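Local coordinates for inositol monophosphatase (Zymomonas mobilis, PDB 4N81), which probably hydrolyses phosphate monoesters such as inositol monophosphate, using magnesium as its cofactor, at residues L155-P160 with T181-D186; L162-G167 with V202-K207. One frame throughout, in Å; residues are numbered along the deposited sequence.

Interaction 1: residues L155-P160 with T181-D186; sequences LATTSP and TLLGGD
Thr158 meets Asp186 just beyond the ends of two neighbouring parallel strands, the strand outermost in this chain's sheet ending at Leu183 and its neighbour at Thr157. The two strands belong to a beta-alpha-beta unit whose connecting helix is 165-175. In the strands the pairing is regular: Leu182 N bonds to Leu155 O at 2.8 Å, and Thr157 N returns the bond to Leu182 O. Leu155 and Thr181 put their side chains on the same face of the sheet, lying side by side and pointing the same way, with Leu155 CD2 3.7 Å from Thr181 OG1. Phe171 of the helix packs over both. Thr157 and Leu183 follow on this face, and Leu183 also packs on its own copy in the second subunit. Past the strands, Gly184 N shares its hydrogen between Thr157 O and Thr158 O in two weak bonds. Thr158 turns OG1 anti to its carbonyl carbon (chi1 -66°), beside its own backbone N, and there Thr158 OG1 accepts a hydrogen bond from Asp186 N at 2.9 Å. The same hydroxyl is hydrogen-bonded to Glu203 OE2, which links the two loops after the strands to strand 200-203. An alanine in place of Thr158 would probably leave Asp186 N and Glu203 OE2 without this shared partner and set the loop carrying Asp186 freer to move. The nearest atoms of the Asp186 and Asp89 side chains are about 3 Å apart, and Asp89 is a predicted magnesium ligand. The Thr158 methyl CG2 sits 3.5 Å from Asp186 OD1.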
ATOM      1  N   LEU A 155       8.524 -10.341  -4.699  1.00 11.39           N
ATOM      2  CA  LEU A 155       7.300 -11.131  -4.630  1.00  8.75           C
ATOM      3  C   LEU A 155       6.279 -10.246  -3.894  1.00  9.24           C
ATOM      4  O   LEU A 155       6.655  -9.536  -2.985  1.00 10.72           O
ATOM      5  CB  LEU A 155       7.554 -12.361  -3.740  1.00 11.74           C
ATOM      6  CG  LEU A 155       6.371 -13.268  -3.311  1.00  9.14           C
ATOM      7  CD1 LEU A 155       5.691 -13.919  -4.543  1.00  8.92           C
ATOM      8  CD2 LEU A 155       6.940 -14.360  -2.340  1.00 11.25           C
ATOM      9  N   ALA A 156       5.007 -10.327  -4.242  1.00  8.19           N
ATOM     10  CA  ALA A 156       4.003  -9.588  -3.479  1.00  9.62           C
ATOM     11  C   ALA A 156       2.856 -10.521  -3.207  1.00 12.74           C
ATOM     12  O   ALA A 156       2.579 -11.466  -3.990  1.00  9.41           O
ATOM     13  CB  ALA A 156       3.457  -8.372  -4.329  1.00 10.19           C
ATOM     14  N   THR A 157       2.157 -10.236  -2.118  1.00  9.97           N
ATOM     15  CA  THR A 157       0.867 -10.924  -1.881  1.00 10.40           C
ATOM     16  C   THR A 157       0.038 -10.026  -0.945  1.00 10.82           C
ATOM     17  O   THR A 157       0.617  -9.191  -0.233  1.00  9.77           O
ATOM     18  CB  THR A 157       1.019 -12.295  -1.210  1.00 10.19           C
ATOM     19  OG1 THR A 157      -0.221 -13.047  -1.376  1.00 11.15           O
ATOM     20  CG2 THR A 157       1.352 -12.177   0.327  1.00 11.18           C
ATOM     21  N   THR A 158      -1.284 -10.159  -0.978  1.00  8.97           N
ATOM     22  CA  THR A 158      -2.070  -9.212  -0.170  1.00  8.45           C
ATOM     23  C   THR A 158      -1.861  -9.495   1.319  1.00 11.21           C
ATOM     24  O   THR A 158      -1.626  -8.562   2.105  1.00 11.60           O
ATOM     25  CB  THR A 158      -3.582  -9.286  -0.530  1.00 11.59           C
ATOM     26  OG1 THR A 158      -3.731  -8.826  -1.889  1.00 11.58           O
ATOM     27  CG2 THR A 158      -4.377  -8.362   0.411  1.00 12.76           C
ATOM     28  N   SER A 159      -1.931 -10.778   1.696  1.00 10.32           N
ATOM     29  CA  SER A 159      -1.681 -11.161   3.100  1.00 11.21           C
ATOM     30  C   SER A 159      -1.342 -12.644   3.249  1.00 11.01           C
ATOM     31  O   SER A 159      -2.014 -13.469   2.665  1.00 15.66           O
ATOM     32  CB  SER A 159      -2.931 -10.838   3.977  1.00 12.04           C
ATOM     33  OG  SER A 159      -2.727 -11.340   5.318  1.00 14.93           O
ATOM     34  N   PRO A 160      -0.343 -12.999   4.082  1.00 13.30           N
ATOM     35  CA  PRO A 160      -0.108 -14.415   4.398  1.00 17.43           C
ATOM     36  C   PRO A 160      -1.317 -15.074   5.030  1.00 20.46           C
ATOM     37  O   PRO A 160      -1.556 -16.276   4.847  1.00 25.70           O
ATOM     38  CB  PRO A 160       1.105 -14.388   5.325  1.00 21.19           C
ATOM     39  CG  PRO A 160       1.126 -13.084   5.889  1.00 17.68           C
ATOM     40  CD  PRO A 160       0.587 -12.140   4.826  1.00 14.22           C
ATOM     41  N   THR A 181       9.765  -9.372  -0.218  1.00 10.46           N
ATOM     42  CA  THR A 181       8.322  -9.595  -0.364  1.00 11.29           C
ATOM     43  C   THR A 181       7.583  -8.341   0.082  1.00 14.19           C
ATOM     44  O   THR A 181       7.883  -7.821   1.178  1.00 17.03           O
ATOM     45  CB  THR A 181       7.909 -10.812   0.529  1.00 16.16           C
ATOM     46  OG1 THR A 181       8.562 -11.992   0.015  1.00 16.75           O
ATOM     47  CG2 THR A 181       6.416 -11.041   0.464  1.00 13.36           C
ATOM     48  N   LEU A 182       6.640  -7.845  -0.721  1.00 11.42           N
ATOM     49  CA  LEU A 182       5.880  -6.674  -0.275  1.00 11.14           C
ATOM     50  C   LEU A 182       4.475  -7.155  -0.028  1.00 12.18           C
ATOM     51  O   LEU A 182       4.014  -8.107  -0.674  1.00 10.54           O
ATOM     52  CB  LEU A 182       5.849  -5.599  -1.351  1.00 12.87           C
ATOM     53  CG  LEU A 182       7.148  -4.743  -1.419  1.00 20.92           C
ATOM     54  CD1 LEU A 182       7.045  -3.748  -2.600  1.00 16.58           C
ATOM     55  CD2 LEU A 182       7.401  -3.989  -0.057  1.00 23.97           C
ATOM     56  N   LEU A 183       3.801  -6.515   0.919  1.00 10.16           N
ATOM     57  CA  LEU A 183       2.510  -7.022   1.371  1.00  8.72           C
ATOM     58  C   LEU A 183       1.395  -6.006   1.186  1.00 10.78           C
ATOM     59  O   LEU A 183       1.645  -4.800   1.150  1.00 11.94           O
ATOM     60  CB  LEU A 183       2.629  -7.384   2.875  1.00  9.27           C
ATOM     61  CG  LEU A 183       3.660  -8.513   3.132  1.00 16.66           C
ATOM     62  CD1 LEU A 183       3.837  -8.665   4.648  1.00 17.78           C
ATOM     63  CD2 LEU A 183       3.166  -9.843   2.473  1.00 14.98           C
ATOM     64  N   GLY A 184       0.173  -6.497   1.070  1.00 10.75           N
ATOM     65  CA  GLY A 184      -1.021  -5.668   0.853  1.00  9.22           C
ATOM     66  C   GLY A 184      -1.166  -5.319  -0.618  1.00 12.89           C
ATOM     67  O   GLY A 184      -0.181  -5.321  -1.364  1.00 11.50           O
ATOM     68  N   GLY A 185      -2.377  -5.006  -1.055  1.00 11.76           N
ATOM     69  CA  GLY A 185      -2.514  -4.319  -2.342  1.00  8.60           C
ATOM     70  C   GLY A 185      -3.521  -4.910  -3.323  1.00  7.90           C
ATOM     71  O   GLY A 185      -3.949  -4.181  -4.227  1.00  9.34           O
ATOM     72  N   ASP A 186      -3.879  -6.195  -3.185  1.00  8.96           N
ATOM     73  CA  ASP A 186      -4.892  -6.800  -4.092  1.00 10.00           C
ATOM     74  C   ASP A 186      -4.522  -6.587  -5.561  1.00 10.66           C
ATOM     75  O   ASP A 186      -3.328  -6.858  -5.950  1.00 10.08           O
ATOM     76  CB  ASP A 186      -6.290  -6.231  -3.718  1.00  8.54           C
ATOM     77  CG  ASP A 186      -6.521  -6.286  -2.200  1.00 14.71           C
ATOM     78  OD1 ASP A 186      -6.918  -7.369  -1.709  1.00 12.79           O
ATOM     79  OD2 ASP A 186      -6.248  -5.263  -1.528  1.00 12.27           O
TER

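Interaction 2: residues L162-G167 with V202-K207; sequences LFEKEG and VEQGLK
Gln204 reaches across to Phe163 and Glu164, which lie in the connection between strand 154-157 and helix 165-175 of the beta-alpha-beta unit; Gln204 itself follows strand 200-203, the neighbour of 154-157 in the sheet. Gln204 CB starts against the phenyl ring, 3.6 Å from Phe163 CD1, approaching obliquely. CG stands anti to the backbone N (chi1 179°), and the chain beyond it is extended, carrying the amide past the ring to Glu164. There Gln204 CD lies 3.9 Å from Glu164 CG. Gln204 OE1 accepts the N-H of Glu164 N at 2.8 Å; the donor sits above the carbonyl plane, 42° out of it. Gln204 OE1 also lies 3.5 Å from Gly167 CA, where a CB would run straight into it, so the absence of a side chain on Gly167 lets the amide come this close to the backbone there. Gln204 NE2 lies 3.7 Å from Glu164 CD. Here the carboxylate is stacked on the amide, the two planes only 9° apart, and NE2 gives its hydrogen bond instead to Glu240 OE2. The far end of the Phe163 ring completes the contact: Phe163 CZ meets Val202 O at the ring edge, 3.4 Å away and near the ring plane, while Phe171 meets the ring from the helix and Trp228 also touches it. The chemistry implies a fixed orientation for a buried amide: a flip about the last torsion would probably set the oxygen against the Glu240 carboxylate and the NH2 against the Glu164 N-H.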
ATOM      1  N   LEU A 162      -4.419 -14.602   4.289  1.00 16.79           N
ATOM      2  CA  LEU A 162      -5.518 -14.856   3.376  1.00 15.08           C
ATOM      3  C   LEU A 162      -5.416 -16.231   2.663  1.00 27.93           C
ATOM      4  O   LEU A 162      -6.290 -16.591   1.875  1.00 35.23           O
ATOM      5  CB  LEU A 162      -5.667 -13.714   2.374  1.00 19.22           C
ATOM      6  CG  LEU A 162      -6.209 -12.431   3.015  1.00 15.53           C
ATOM      7  CD1 LEU A 162      -6.194 -11.384   1.892  1.00 18.46           C
ATOM      8  CD2 LEU A 162      -7.637 -12.743   3.461  1.00 22.45           C
ATOM      9  N   PHE A 163      -4.339 -16.965   2.922  1.00 19.80           N
ATOM     10  CA  PHE A 163      -4.179 -18.347   2.473  1.00 15.74           C
ATOM     11  C   PHE A 163      -4.896 -19.336   3.393  1.00 21.49           C
ATOM     12  O   PHE A 163      -5.092 -19.054   4.582  1.00 19.79           O
ATOM     13  CB  PHE A 163      -2.685 -18.724   2.414  1.00 14.63           C
ATOM     14  CG  PHE A 163      -1.896 -17.976   1.334  1.00 14.58           C
ATOM     15  CD1 PHE A 163      -1.556 -18.607   0.123  1.00 13.53           C
ATOM     16  CD2 PHE A 163      -1.494 -16.641   1.540  1.00 14.64           C
ATOM     17  CE1 PHE A 163      -0.845 -17.929  -0.894  1.00 12.51           C
ATOM     18  CE2 PHE A 163      -0.756 -15.935   0.495  1.00 11.39           C
ATOM     19  CZ  PHE A 163      -0.445 -16.568  -0.699  1.00 10.42           C
ATOM     20  N   GLU A 164      -5.185 -20.521   2.849  1.00 17.45           N
ATOM     21  CA  GLU A 164      -5.538 -21.709   3.632  1.00 21.22           C
ATOM     22  C   GLU A 164      -4.303 -22.126   4.430  1.00 25.39           C
ATOM     23  O   GLU A 164      -3.168 -21.696   4.162  1.00 20.16           O
ATOM     24  CB  GLU A 164      -5.987 -22.864   2.694  1.00 20.53           C
ATOM     25  CG  GLU A 164      -7.199 -22.463   1.856  1.00 26.22           C
ATOM     26  CD  GLU A 164      -7.552 -23.436   0.739  1.00 36.03           C
ATOM     27  OE1 GLU A 164      -8.303 -23.007  -0.188  1.00 36.68           O
ATOM     28  OE2 GLU A 164      -7.081 -24.609   0.772  1.00 37.24           O
ATOM     29  N   LYS A 165      -4.516 -22.905   5.471  1.00 22.83           N
ATOM     30  CA  LYS A 165      -3.400 -23.323   6.290  1.00 26.92           C
ATOM     31  C   LYS A 165      -2.236 -23.972   5.528  1.00 23.62           C
ATOM     32  O   LYS A 165      -1.090 -23.582   5.743  1.00 26.32           O
ATOM     33  CB  LYS A 165      -3.908 -24.294   7.359  1.00 33.89           C
ATOM     34  CG  LYS A 165      -2.855 -24.797   8.294  1.00 38.12           C
ATOM     35  CD  LYS A 165      -3.511 -25.699   9.381  1.00 67.48           C
ATOM     36  CE  LYS A 165      -2.617 -25.894  10.602  1.00 68.70           C
ATOM     37  NZ  LYS A 165      -1.373 -26.653  10.288  1.00 68.44           N
ATOM     38  N   GLU A 166      -2.481 -24.942   4.652  1.00 22.26           N
ATOM     39  CA  GLU A 166      -1.376 -25.448   3.827  1.00 25.52           C
ATOM     40  C   GLU A 166      -0.823 -24.410   2.838  1.00 25.26           C
ATOM     41  O   GLU A 166       0.411 -24.376   2.556  1.00 22.66           O
ATOM     42  CB  GLU A 166      -1.808 -26.682   3.055  1.00 33.72           C
ATOM     43  CG  GLU A 166      -2.154 -27.863   3.941  1.00 45.80           C
ATOM     44  CD  GLU A 166      -2.919 -28.937   3.189  1.00 57.04           C
ATOM     45  OE1 GLU A 166      -2.789 -29.008   1.941  1.00 58.69           O
ATOM     46  OE2 GLU A 166      -3.655 -29.706   3.851  1.00 63.25           O
ATOM     47  N   GLY A 167      -1.721 -23.536   2.346  1.00 22.86           N
ATOM     48  CA  GLY A 167      -1.305 -22.500   1.386  1.00 19.39           C
ATOM     49  C   GLY A 167      -0.340 -21.526   2.063  1.00 20.60           C
ATOM     50  O   GLY A 167       0.565 -21.003   1.399  1.00 24.71           O
ATOM     51  N   VAL A 202       1.685 -14.128  -5.808  1.00  8.93           N
ATOM     52  CA  VAL A 202       1.112 -15.452  -5.543  1.00  8.89           C
ATOM     53  C   VAL A 202      -0.000 -15.254  -4.532  1.00  9.47           C
ATOM     54  O   VAL A 202       0.247 -14.716  -3.443  1.00  9.47           O
ATOM     55  CB  VAL A 202       2.181 -16.425  -4.947  1.00 11.99           C
ATOM     56  CG1 VAL A 202       1.516 -17.763  -4.484  1.00 12.58           C
ATOM     57  CG2 VAL A 202       3.273 -16.682  -6.002  1.00 11.51           C
ATOM     58  N   GLU A 203      -1.219 -15.696  -4.883  1.00  9.22           N
ATOM     59  CA  GLU A 203      -2.349 -15.559  -3.995  1.00 10.46           C
ATOM     60  C   GLU A 203      -3.217 -16.794  -4.034  1.00 11.62           C
ATOM     61  O   GLU A 203      -3.180 -17.590  -4.998  1.00 12.38           O
ATOM     62  CB  GLU A 203      -3.194 -14.319  -4.352  1.00 10.12           C
ATOM     63  CG  GLU A 203      -2.360 -13.006  -4.056  1.00 13.89           C
ATOM     64  CD  GLU A 203      -3.153 -11.709  -4.210  1.00 11.92           C
ATOM     65  OE1 GLU A 203      -3.978 -11.612  -5.136  1.00 11.89           O
ATOM     66  OE2 GLU A 203      -2.922 -10.792  -3.405  1.00 12.24           O
ATOM     67  N   GLN A 204      -4.074 -16.879  -3.024  1.00 10.94           N
ATOM     68  CA  GLN A 204      -5.012 -18.014  -2.933  1.00 14.76           C
ATOM     69  C   GLN A 204      -6.331 -17.498  -2.399  1.00 15.27           C
ATOM     70  O   GLN A 204      -6.350 -16.530  -1.610  1.00 13.89           O
ATOM     71  CB  GLN A 204      -4.431 -19.069  -1.966  1.00 14.64           C
ATOM     72  CG  GLN A 204      -5.323 -20.316  -1.761  1.00 14.09           C
ATOM     73  CD  GLN A 204      -4.665 -21.343  -0.853  1.00 17.95           C
ATOM     74  OE1 GLN A 204      -4.215 -21.008   0.217  1.00 15.40           O
ATOM     75  NE2 GLN A 204      -4.555 -22.600  -1.319  1.00 14.58           N
ATOM     76  N   GLY A 205      -7.435 -18.145  -2.788  1.00 13.60           N
ATOM     77  CA  GLY A 205      -8.741 -17.770  -2.262  1.00 18.36           C
ATOM     78  C   GLY A 205      -9.443 -16.672  -3.031  1.00 17.20           C
ATOM     79  O   GLY A 205     -10.494 -16.210  -2.606  1.00 17.23           O
ATOM     80  N   LEU A 206      -8.918 -16.266  -4.185  1.00 11.81           N
ATOM     81  CA  LEU A 206      -9.609 -15.228  -4.987  1.00 11.72           C
ATOM     82  C   LEU A 206     -10.906 -15.754  -5.647  1.00 14.74           C
ATOM     83  O   LEU A 206     -11.023 -16.974  -5.936  1.00 15.76           O
ATOM     84  CB  LEU A 206      -8.680 -14.724  -6.120  1.00 11.10           C
ATOM     85  CG  LEU A 206      -7.645 -13.664  -5.712  1.00 14.37           C
ATOM     86  CD1 LEU A 206      -6.786 -14.043  -4.595  1.00 20.70           C
ATOM     87  CD2 LEU A 206      -6.788 -13.348  -6.941  1.00 12.36           C
ATOM     88  N   LYS A 207     -11.876 -14.850  -5.847  1.00 13.23           N
ATOM     89  CA  LYS A 207     -13.094 -15.116  -6.627  1.00 17.81           C
ATOM     90  C   LYS A 207     -12.825 -14.704  -8.064  1.00 19.01           C
ATOM     91  O   LYS A 207     -11.911 -13.946  -8.275  1.00 14.87           O
ATOM     92  CB  LYS A 207     -14.260 -14.285  -6.058  1.00 15.95           C
ATOM     93  CG  LYS A 207     -14.468 -14.561  -4.568  1.00 21.23           C
ATOM     94  CD  LYS A 207     -14.856 -16.008  -4.348  1.00 30.54           C
ATOM     95  CE  LYS A 207     -15.031 -16.351  -2.826  1.00 55.96           C
ATOM     96  NZ  LYS A 207     -13.755 -16.787  -2.138  1.00 49.90           N
TER

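In the fold
Both contacts involve one beta-alpha-beta unit and one sheet: interaction 1 pairs the unit's two strands, and interaction 2 joins the loop leading into its helix to the end of the neighbouring strand 200-203. Interaction 1 relies mostly on backbone bonds, on the outermost strand within this chain and against the second subunit; interaction 2 uses one side-chain-to-backbone hydrogen bond and aromatic packing, and no other chain of the assembly touches it. Both are mainly buried, but interaction 2 has exposed residues, Leu162 and Glu164. They meet directly: Thr157 OG1 is hydrogen-bonded to Val202 O, and Phe163 packs on Thr157. Asp186 brings interaction 1 up beside Asp89, a predicted magnesium ligand.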